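Local coordinates for protein MOR (Lactococcus phage TP901-1, PDB 6TRI) that probably acts as a modulator of repression, a small helix-turn-helix-like antirepressor that binds the phage CI repressor and shifts the choice between lysogeny and lysis, at residues 22-27 with 55-60; 36-41 with 47-52; 43-48 with 66-71. All coordinates share one frame; numbering follows the deposited sequence.

Contact 1: residues 22-27 with 55-60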
loop_
_atom_site.group_PDB
_atom_site.type_symbol
_atom_site.label_atom_id
_atom_site.label_comp_id
_atom_site.label_asym_id
_atom_site.label_seq_id
_atom_site.Cartn_x
_atom_site.Cartn_y
_atom_site.Cartn_z
ATOM N N TYR B 22 -1.681 22.004 0.087
ATOM C CA TYR B 22 -0.498 22.544 -0.571
ATOM C C TYR B 22 0.747 22.339 0.285
ATOM O O TYR B 22 1.777 21.879 -0.210
ATOM C CB TYR B 22 -0.687 24.029 -0.882
ATOM C CG TYR B 22 0.548 24.696 -1.444
ATOM C CD1 TYR B 22 0.914 24.515 -2.771
ATOM C CD2 TYR B 22 1.347 25.507 -0.649
ATOM C CE1 TYR B 22 2.042 25.122 -3.290
ATOM C CE2 TYR B 22 2.478 26.118 -1.160
ATOM C CZ TYR B 22 2.819 25.922 -2.481
ATOM O OH TYR B 22 3.944 26.529 -2.996
ATOM N N ASN B 23 0.646 22.689 1.564
ATOM C CA ASN B 23 1.736 22.473 2.510
ATOM C C ASN B 23 2.146 21.010 2.556
ATOM O O ASN B 23 3.332 20.688 2.596
ATOM C CB ASN B 23 1.342 22.937 3.910
ATOM C CG ASN B 23 1.321 24.444 4.042
ATOM O OD1 ASN B 23 2.002 25.154 3.303
ATOM N ND2 ASN B 23 0.542 24.944 4.995
ATOM N N PHE B 24 1.151 20.131 2.549
ATOM C CA PHE B 24 1.399 18.699 2.553
ATOM C C PHE B 24 2.132 18.276 1.285
ATOM O O PHE B 24 3.064 17.473 1.337
ATOM C CB PHE B 24 0.084 17.931 2.693
ATOM C CG PHE B 24 0.252 16.441 2.693
ATOM C CD1 PHE B 24 1.060 15.824 3.633
ATOM C CD2 PHE B 24 -0.402 15.656 1.760
ATOM C CE1 PHE B 24 1.218 14.451 3.639
ATOM C CE2 PHE B 24 -0.251 14.280 1.763
ATOM C CZ PHE B 24 0.561 13.679 2.703
ATOM N N ALA B 25 1.709 18.831 0.153
ATOM C CA ALA B 25 2.333 18.545 -1.137
ATOM C C ALA B 25 3.823 18.863 -1.115
ATOM O O ALA B 25 4.650 18.034 -1.497
ATOM C CB ALA B 25 1.646 19.330 -2.238
ATOM N N ILE B 26 4.154 20.070 -0.667
ATOM C CA ILE B 26 5.542 20.504 -0.546
ATOM C C ILE B 26 6.344 19.571 0.359
ATOM O O ILE B 26 7.488 19.230 0.057
ATOM C CB ILE B 26 5.632 21.943 0.002
ATOM C CG1 ILE B 26 4.802 22.897 -0.862
ATOM C CG2 ILE B 26 7.082 22.402 0.078
ATOM C CD1 ILE B 26 5.215 22.924 -2.316
ATOM N N ALA B 27 5.733 19.153 1.465
ATOM C CA ALA B 27 6.386 18.259 2.417
ATOM C C ALA B 27 6.618 16.872 1.815
ATOM O O ALA B 27 7.563 16.174 2.184
ATOM C CB ALA B 27 5.557 18.153 3.696
ATOM N N HIS B 55 6.183 9.243 7.383
ATOM C CA HIS B 55 7.264 10.048 7.943
ATOM C C HIS B 55 6.821 11.485 8.203
ATOM O O HIS B 55 7.067 12.038 9.277
ATOM C CB HIS B 55 8.469 10.038 7.002
ATOM C CG HIS B 55 9.577 10.952 7.427
ATOM N ND1 HIS B 55 10.240 10.810 8.626
ATOM C CD2 HIS B 55 10.142 12.016 6.807
ATOM C CE1 HIS B 55 11.166 11.750 8.728
ATOM N NE2 HIS B 55 11.125 12.493 7.638
ATOM N N VAL B 56 6.165 12.081 7.212
ATOM C CA VAL B 56 5.751 13.480 7.274
ATOM C C VAL B 56 4.661 13.722 8.317
ATOM O O VAL B 56 4.733 14.674 9.096
ATOM C CB VAL B 56 5.254 13.968 5.895
ATOM C CG1 VAL B 56 4.587 15.329 6.012
ATOM C CG2 VAL B 56 6.406 14.015 4.903
ATOM N N LEU B 57 3.654 12.854 8.334
ATOM C CA LEU B 57 2.523 13.018 9.245
ATOM C C LEU B 57 2.761 12.341 10.593
ATOM O O LEU B 57 1.937 12.452 11.504
ATOM C CB LEU B 57 1.252 12.472 8.597
ATOM C CG LEU B 57 0.858 13.198 7.310
ATOM C CD1 LEU B 57 -0.264 12.463 6.603
ATOM C CD2 LEU B 57 0.458 14.636 7.615
ATOM N N GLU B 58 3.896 11.656 10.709
ATOM C CA GLU B 58 4.279 10.949 11.929
ATOM C C GLU B 58 3.189 9.976 12.356
ATOM O O GLU B 58 2.820 9.910 13.526
ATOM C CB GLU B 58 4.587 11.938 13.056
ATOM C CG GLU B 58 5.857 12.746 12.830
ATOM C CD GLU B 58 6.115 13.760 13.929
ATOM O OE1 GLU B 58 5.219 14.588 14.201
ATOM O OE2 GLU B 58 7.215 13.728 14.523
ATOM N N LEU B 59 2.678 9.223 11.389
ATOM C CA LEU B 59 1.642 8.237 11.650
ATOM C C LEU B 59 2.223 6.986 12.297
ATOM O O LEU B 59 3.376 6.626 12.051
ATOM C CB LEU B 59 0.922 7.860 10.352
ATOM C CG LEU B 59 0.379 9.009 9.500
ATOM C CD1 LEU B 59 -0.331 8.480 8.259
ATOM C CD2 LEU B 59 -0.552 9.872 10.318
ATOM N N ASN B 60 1.422 6.332 13.131
ATOM C CA ASN B 60 1.766 5.014 13.644
ATOM C C ASN B 60 1.603 4.007 12.517
ATOM O O ASN B 60 0.527 3.912 11.924
ATOM C CB ASN B 60 0.884 4.644 14.841
ATOM C CG ASN B 60 1.122 3.222 15.335
ATOM O OD1 ASN B 60 2.219 2.680 15.212
ATOM N ND2 ASN B 60 0.083 2.612 15.898
#
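A chi1 of 180° swings the Phe24 ring away from its own N, out of helix 21-28 and toward the C-terminal end of helix 47-57, where Leu57, whose CG lies beside its own N (chi1 -62°), presents its branched end. Phe24 CE1 does most of the touching: it lies 3.9 Å from both CG and CD1 of Leu57. The other Leu57 methyl, CD2, comes within 4.1 Å of the same Phe24 CE1, so the ring corner meets the whole fork of the leucine. The two side chains cross at about a right angle, and CD1 meets the ring obliquely. Val56 approaches differently, its CG1 lying near the ring plane at the edge, 4.2 Å from Phe24 CE1.

Helix 21-28 and the following helix 32-39 are consistent with the helix-turn-helix pair expected from the family, and the buried Phe24 points into the domain core, also touching Ile14 of helix 8-17 and Val35 of helix 32-39. One turn further on, Ala27 brings the backbones closest, with its CA 6.8 Å from Val56 CA. Ala27 CB packs 3.8 Å from Val56 CG1, while Val56 CG2 lies 3.7 Å from Ala27 O, a carbonyl that is also hydrogen-bonded to Lys52 NZ. No hydrogen bond joins the two segments, and 175 Å² is buried between them. Directly after Leu57, Glu58 leaves helical geometry with a positive phi of 55°.

Contact 2: residues 36-41 with 47-52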
loop_
_atom_site.group_PDB
_atom_site.type_symbol
_atom_site.label_atom_id
_atom_site.label_comp_id
_atom_site.label_asym_id
_atom_site.label_seq_id
_atom_site.Cartn_x
_atom_site.Cartn_y
_atom_site.Cartn_z
ATOM N N SER B 36 -3.814 16.218 -4.932
ATOM C CA SER B 36 -5.260 16.336 -5.076
ATOM C C SER B 36 -5.884 15.107 -5.733
ATOM O O SER B 36 -6.904 14.598 -5.268
ATOM C CB SER B 36 -5.612 17.581 -5.886
ATOM O OG SER B 36 -6.992 17.588 -6.201
ATOM N N LEU B 37 -5.269 14.635 -6.813
ATOM C CA LEU B 37 -5.781 13.478 -7.543
ATOM C C LEU B 37 -5.704 12.199 -6.711
ATOM O O LEU B 37 -6.487 11.270 -6.910
ATOM C CB LEU B 37 -5.015 13.290 -8.855
ATOM C CG LEU B 37 -5.172 14.359 -9.938
ATOM C CD1 LEU B 37 -4.225 14.074 -11.086
ATOM C CD2 LEU B 37 -6.605 14.416 -10.431
ATOM N N LYS B 38 -4.756 12.149 -5.782
ATOM C CA LYS B 38 -4.599 10.969 -4.939
ATOM C C LYS B 38 -5.558 10.999 -3.754
ATOM O O LYS B 38 -6.142 9.977 -3.397
ATOM C CB LYS B 38 -3.154 10.847 -4.458
ATOM C CG LYS B 38 -2.196 10.479 -5.574
ATOM C CD LYS B 38 -0.748 10.580 -5.139
ATOM C CE LYS B 38 0.180 10.304 -6.311
ATOM N NZ LYS B 38 0.047 8.913 -6.820
ATOM N N LEU B 39 -5.731 12.174 -3.157
ATOM C CA LEU B 39 -6.653 12.323 -2.035
ATOM C C LEU B 39 -8.099 12.216 -2.499
ATOM O O LEU B 39 -9.003 11.989 -1.695
ATOM C CB LEU B 39 -6.429 13.657 -1.323
ATOM C CG LEU B 39 -5.081 13.815 -0.622
ATOM C CD1 LEU B 39 -4.970 15.186 0.028
ATOM C CD2 LEU B 39 -4.896 12.718 0.407
ATOM N N ASN B 40 -8.313 12.386 -3.798
ATOM C CA ASN B 40 -9.649 12.287 -4.367
ATOM C C ASN B 40 -9.819 10.991 -5.148
ATOM O O ASN B 40 -10.720 10.865 -5.978
ATOM C CB ASN B 40 -9.941 13.496 -5.253
ATOM C CG ASN B 40 -10.069 14.780 -4.454
ATOM O OD1 ASN B 40 -11.157 15.136 -4.003
ATOM N ND2 ASN B 40 -8.952 15.474 -4.261
ATOM N N ASP B 41 -8.931 10.041 -4.869
ATOM C CA ASP B 41 -9.039 8.670 -5.359
ATOM C C ASP B 41 -9.149 8.566 -6.882
ATOM O O ASP B 41 -9.814 7.672 -7.405
ATOM C CB ASP B 41 -10.240 7.980 -4.706
ATOM C CG ASP B 41 -10.074 6.479 -4.620
ATOM O OD1 ASP B 41 -8.982 6.019 -4.222
ATOM O OD2 ASP B 41 -11.032 5.757 -4.959
ATOM N N ASP B 47 4.117 3.328 -3.746
ATOM C CA ASP B 47 4.723 2.702 -2.578
ATOM C C ASP B 47 5.492 3.720 -1.738
ATOM O O ASP B 47 5.282 3.828 -0.529
ATOM C CB ASP B 47 5.648 1.562 -3.017
ATOM C CG ASP B 47 6.299 0.848 -1.848
ATOM O OD1 ASP B 47 5.664 -0.063 -1.278
ATOM O OD2 ASP B 47 7.451 1.191 -1.507
ATOM N N ASP B 48 6.365 4.478 -2.393
ATOM C CA ASP B 48 7.222 5.443 -1.712
ATOM C C ASP B 48 6.448 6.627 -1.132
ATOM O O ASP B 48 6.867 7.222 -0.139
ATOM C CB ASP B 48 8.302 5.955 -2.670
ATOM C CG ASP B 48 7.720 6.607 -3.911
ATOM O OD1 ASP B 48 7.592 5.917 -4.944
ATOM O OD2 ASP B 48 7.388 7.812 -3.849
ATOM N N GLU B 49 5.326 6.973 -1.754
ATOM C CA GLU B 49 4.526 8.106 -1.295
ATOM C C GLU B 49 3.869 7.811 0.047
ATOM O O GLU B 49 3.800 8.679 0.915
ATOM C CB GLU B 49 3.466 8.472 -2.334
ATOM C CG GLU B 49 4.042 9.028 -3.626
ATOM C CD GLU B 49 3.033 9.042 -4.757
ATOM O OE1 GLU B 49 1.971 8.398 -4.613
ATOM O OE2 GLU B 49 3.302 9.695 -5.789
ATOM N N ILE B 50 3.392 6.583 0.218
ATOM C CA ILE B 50 2.768 6.189 1.474
ATOM C C ILE B 50 3.792 6.203 2.607
ATOM O O ILE B 50 3.518 6.705 3.695
ATOM C CB ILE B 50 2.119 4.794 1.372
ATOM C CG1 ILE B 50 0.982 4.814 0.346
ATOM C CG2 ILE B 50 1.603 4.342 2.731
ATOM C CD1 ILE B 50 0.225 3.507 0.241
ATOM N N LEU B 51 4.980 5.670 2.338
ATOM C CA LEU B 51 6.044 5.652 3.332
ATOM C C LEU B 51 6.456 7.065 3.735
ATOM O O LEU B 51 6.748 7.321 4.901
ATOM C CB LEU B 51 7.261 4.883 2.812
ATOM C CG LEU B 51 7.314 3.381 3.101
ATOM C CD1 LEU B 51 6.161 2.644 2.434
ATOM C CD2 LEU B 51 8.650 2.800 2.667
ATOM N N LYS B 52 6.475 7.980 2.770
ATOM C CA LYS B 52 6.865 9.355 3.055
ATOM C C LYS B 52 5.770 10.063 3.845
ATOM O O LYS B 52 6.053 10.863 4.734
ATOM C CB LYS B 52 7.173 10.116 1.763
ATOM C CG LYS B 52 8.122 11.290 1.958
ATOM C CD LYS B 52 8.515 11.923 0.631
ATOM C CE LYS B 52 9.516 13.056 0.828
ATOM N NZ LYS B 52 9.278 13.821 2.086
#
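A buried ion pair, Lys38 with Glu49, ties the last turn of helix 32-39 to the first turn of helix 47-57. Lys38 NZ lies 3.0 Å from Glu49 OE1, a salt bridge whose hydrogen bond is weak in geometry, and 3.5 Å from Glu49 OE2. The side chains must span a wide gap, since the CA atoms of Lys38 and Glu49 are 10.2 Å apart. The lysine runs extended until chi4 (-64°), where the bend turns NZ to the oxygen side of the carboxylate, close to its plane, while CE lies off the plane, 3.1 Å from Glu49 OE1. The two chains cross at about a right angle.

Helix 32-39 is the second helix of the putative helix-turn-helix unit. It ends in a Schellman motif with Asp41 as the C-prime residue, supported by the 3.2 Å bond from Asp41 N to Lys38 O and by Lys42 N bonding to Leu37 O. Each charged end also has a stronger partner in the connecting loop. Lys38 NZ bonds to Thr44 O, while Glu49 OE1 accepts Lys46 N at the N-cap, the half of a capping box that a third helical residue supplies. The nearby ammonium probably stabilises the buried carboxylate as an anion.

Contact 3: residues 43-48 with 66-71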
loop_
_atom_site.group_PDB
_atom_site.type_symbol
_atom_site.label_atom_id
_atom_site.label_comp_id
_atom_site.label_asym_id
_atom_site.label_seq_id
_atom_site.Cartn_x
_atom_site.Cartn_y
_atom_site.Cartn_z
ATOM N N VAL B 43 -6.099 8.845 -8.652
ATOM C CA VAL B 43 -4.812 8.209 -8.905
ATOM C C VAL B 43 -4.351 7.452 -7.669
ATOM O O VAL B 43 -4.353 7.991 -6.563
ATOM C CB VAL B 43 -3.736 9.237 -9.308
ATOM C CG1 VAL B 43 -2.400 8.551 -9.521
ATOM C CG2 VAL B 43 -4.159 9.984 -10.562
ATOM N N THR B 44 -3.961 6.197 -7.865
ATOM C CA THR B 44 -3.519 5.349 -6.768
ATOM C C THR B 44 -2.228 5.873 -6.140
ATOM O O THR B 44 -1.438 6.550 -6.797
ATOM C CB THR B 44 -3.311 3.899 -7.240
ATOM O OG1 THR B 44 -2.905 3.086 -6.133
ATOM C CG2 THR B 44 -2.251 3.835 -8.330
ATOM N N TRP B 45 -2.028 5.568 -4.860
ATOM C CA TRP B 45 -0.815 5.965 -4.148
ATOM C C TRP B 45 0.363 5.059 -4.494
ATOM O O TRP B 45 0.224 3.836 -4.534
ATOM C CB TRP B 45 -1.045 5.943 -2.634
ATOM C CG TRP B 45 -1.876 7.075 -2.117
ATOM C CD1 TRP B 45 -3.234 7.191 -2.175
ATOM C CD2 TRP B 45 -1.401 8.247 -1.446
ATOM N NE1 TRP B 45 -3.634 8.367 -1.590
ATOM C CE2 TRP B 45 -2.528 9.034 -1.135
ATOM C CE3 TRP B 45 -0.133 8.710 -1.083
ATOM C CZ2 TRP B 45 -2.425 10.258 -0.477
ATOM C CZ3 TRP B 45 -0.032 9.924 -0.430
ATOM C CH2 TRP B 45 -1.170 10.685 -0.134
ATOM N N LYS B 46 1.522 5.660 -4.738
ATOM C CA LYS B 46 2.735 4.891 -4.971
ATOM C C LYS B 46 3.264 4.342 -3.652
ATOM O O LYS B 46 2.900 4.824 -2.577
ATOM C CB LYS B 46 3.803 5.744 -5.659
ATOM C CG LYS B 46 3.407 6.244 -7.038
ATOM C CD LYS B 46 4.508 7.090 -7.659
ATOM C CE LYS B 46 5.764 6.277 -7.913
ATOM N NZ LYS B 46 6.826 7.104 -8.546
ATOM N N ASP B 47 4.117 3.328 -3.746
ATOM C CA ASP B 47 4.723 2.702 -2.578
ATOM C C ASP B 47 5.492 3.720 -1.738
ATOM O O ASP B 47 5.282 3.828 -0.529
ATOM C CB ASP B 47 5.648 1.562 -3.017
ATOM C CG ASP B 47 6.299 0.848 -1.848
ATOM O OD1 ASP B 47 5.664 -0.063 -1.278
ATOM O OD2 ASP B 47 7.451 1.191 -1.507
ATOM N N ASP B 48 6.365 4.478 -2.393
ATOM C CA ASP B 48 7.222 5.443 -1.712
ATOM C C ASP B 48 6.448 6.627 -1.132
ATOM O O ASP B 48 6.867 7.222 -0.139
ATOM C CB ASP B 48 8.302 5.955 -2.670
ATOM C CG ASP B 48 7.720 6.607 -3.911
ATOM O OD1 ASP B 48 7.592 5.917 -4.944
ATOM O OD2 ASP B 48 7.388 7.812 -3.849
ATOM N N LYS B 66 -5.823 1.810 8.182
ATOM C CA LYS B 66 -6.980 2.662 8.417
ATOM C C LYS B 66 -6.852 4.001 7.698
ATOM O O LYS B 66 -7.841 4.708 7.501
ATOM C CB LYS B 66 -7.177 2.890 9.916
ATOM C CG LYS B 66 -8.623 2.764 10.363
ATOM C CD LYS B 66 -9.186 1.396 10.002
ATOM C CE LYS B 66 -10.703 1.420 9.913
ATOM N NZ LYS B 66 -11.227 0.393 8.969
ATOM N N TYR B 67 -5.633 4.343 7.299
ATOM C CA TYR B 67 -5.383 5.625 6.651
ATOM C C TYR B 67 -5.402 5.536 5.125
ATOM O O TYR B 67 -5.886 6.448 4.456
ATOM C CB TYR B 67 -4.044 6.202 7.113
ATOM C CG TYR B 67 -4.109 6.915 8.444
ATOM C CD1 TYR B 67 -4.766 8.130 8.566
ATOM C CD2 TYR B 67 -3.505 6.381 9.574
ATOM C CE1 TYR B 67 -4.831 8.790 9.778
ATOM C CE2 TYR B 67 -3.562 7.037 10.794
ATOM C CZ TYR B 67 -4.228 8.242 10.888
ATOM O OH TYR B 67 -4.292 8.904 12.093
ATOM N N PHE B 68 -4.882 4.442 4.577
ATOM C CA PHE B 68 -4.705 4.334 3.132
ATOM C C PHE B 68 -5.460 3.162 2.510
ATOM O O PHE B 68 -5.593 3.087 1.290
ATOM C CB PHE B 68 -3.217 4.211 2.793
ATOM C CG PHE B 68 -2.386 5.366 3.271
ATOM C CD1 PHE B 68 -2.187 6.474 2.465
ATOM C CD2 PHE B 68 -1.796 5.342 4.524
ATOM C CE1 PHE B 68 -1.422 7.541 2.903
ATOM C CE2 PHE B 68 -1.031 6.404 4.967
ATOM C CZ PHE B 68 -0.844 7.505 4.157
ATOM N N PHE B 69 -5.955 2.249 3.338
ATOM C CA PHE B 69 -6.569 1.035 2.810
ATOM C C PHE B 69 -7.964 0.783 3.372
ATOM O O PHE B 69 -8.373 -0.363 3.552
ATOM C CB PHE B 69 -5.660 -0.163 3.083
ATOM C CG PHE B 69 -4.274 0.002 2.529
ATOM C CD1 PHE B 69 -3.989 -0.360 1.223
ATOM C CD2 PHE B 69 -3.261 0.536 3.309
ATOM C CE1 PHE B 69 -2.716 -0.202 0.707
ATOM C CE2 PHE B 69 -1.987 0.698 2.798
ATOM C CZ PHE B 69 -1.714 0.329 1.495
ATOM N N ASN B 70 -8.692 1.862 3.633
ATOM C CA ASN B 70 -10.058 1.765 4.124
ATOM C C ASN B 70 -11.054 1.908 2.978
ATOM O O ASN B 70 -11.312 3.014 2.504
ATOM C CB ASN B 70 -10.314 2.825 5.199
ATOM C CG ASN B 70 -11.683 2.697 5.839
ATOM O OD1 ASN B 70 -12.289 1.627 5.828
ATOM N ND2 ASN B 70 -12.176 3.795 6.403
ATOM N N ALA B 71 -11.601 0.784 2.530
ATOM C CA ALA B 71 -12.564 0.782 1.434
ATOM C C ALA B 71 -13.872 1.464 1.833
ATOM O O ALA B 71 -14.334 1.329 2.967
ATOM C CB ALA B 71 -12.831 -0.642 0.968
#
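One face of the Trp45 indole receives the edge of the Phe68 ring, a T-shaped pair that joins the loop before helix 47-57 to the last helix, 64-68, of this five-helix, helix-turn-helix-like domain. The centroid of the Trp45 six-membered ring is 5.4 Å from that of Phe68, and the planes stand at 78°, which excludes a parallel stack. Phe68 CE1 makes the approach, 4.2 Å above the indole plane and offset toward the rim; the nearest indole atom to Phe68 CE1 is Trp45 CZ3, at 4.3 Å. The Trp45 ring also meets that of Tyr7.

Both CB atoms point across the gap, and the CA atoms of Trp45 and Phe68 are 8.4 Å apart, so the rings alone bridge the segments. Chi1 of -59° sets the phenyl ring beside its own backbone N, from where CE1 reaches the indole. Leu10 and Ile50 touch both rings, while Leu39 packs on Trp45 and Ala53 on Phe68, adding to the burial of the pair. Their backbones, by contrast, face another protein chain of the assembly, consistent with a repressor-binding surface: Trp45 N is hydrogen-bonded to a polar side chain of that chain, and Phe68 O likewise to a polar side chain there.

Helix 47-57 or the loop leading into it serves all three contacts: its C-terminal end meets helix 21-28 in contact 1, its first turn helix 32-39 in contact 2, and that loop helix 64-68 in contact 3. Contact 1, partly buried, rests on apolar side chains without a hydrogen bond. In contacts 2 and 3, whose centres lie 6 Å apart, both touching residues are buried, yet one depends on charge and the other on aromatic rings. Lys52 NZ, bonded to Ala27 O, joins contacts 1 and 2, while Phe24 against Trp45 and Leu59 against Phe68 make contacts 1 and 3 continuous. No other protein chain touches contact 1, whereas one reaches contacts 2 and 3.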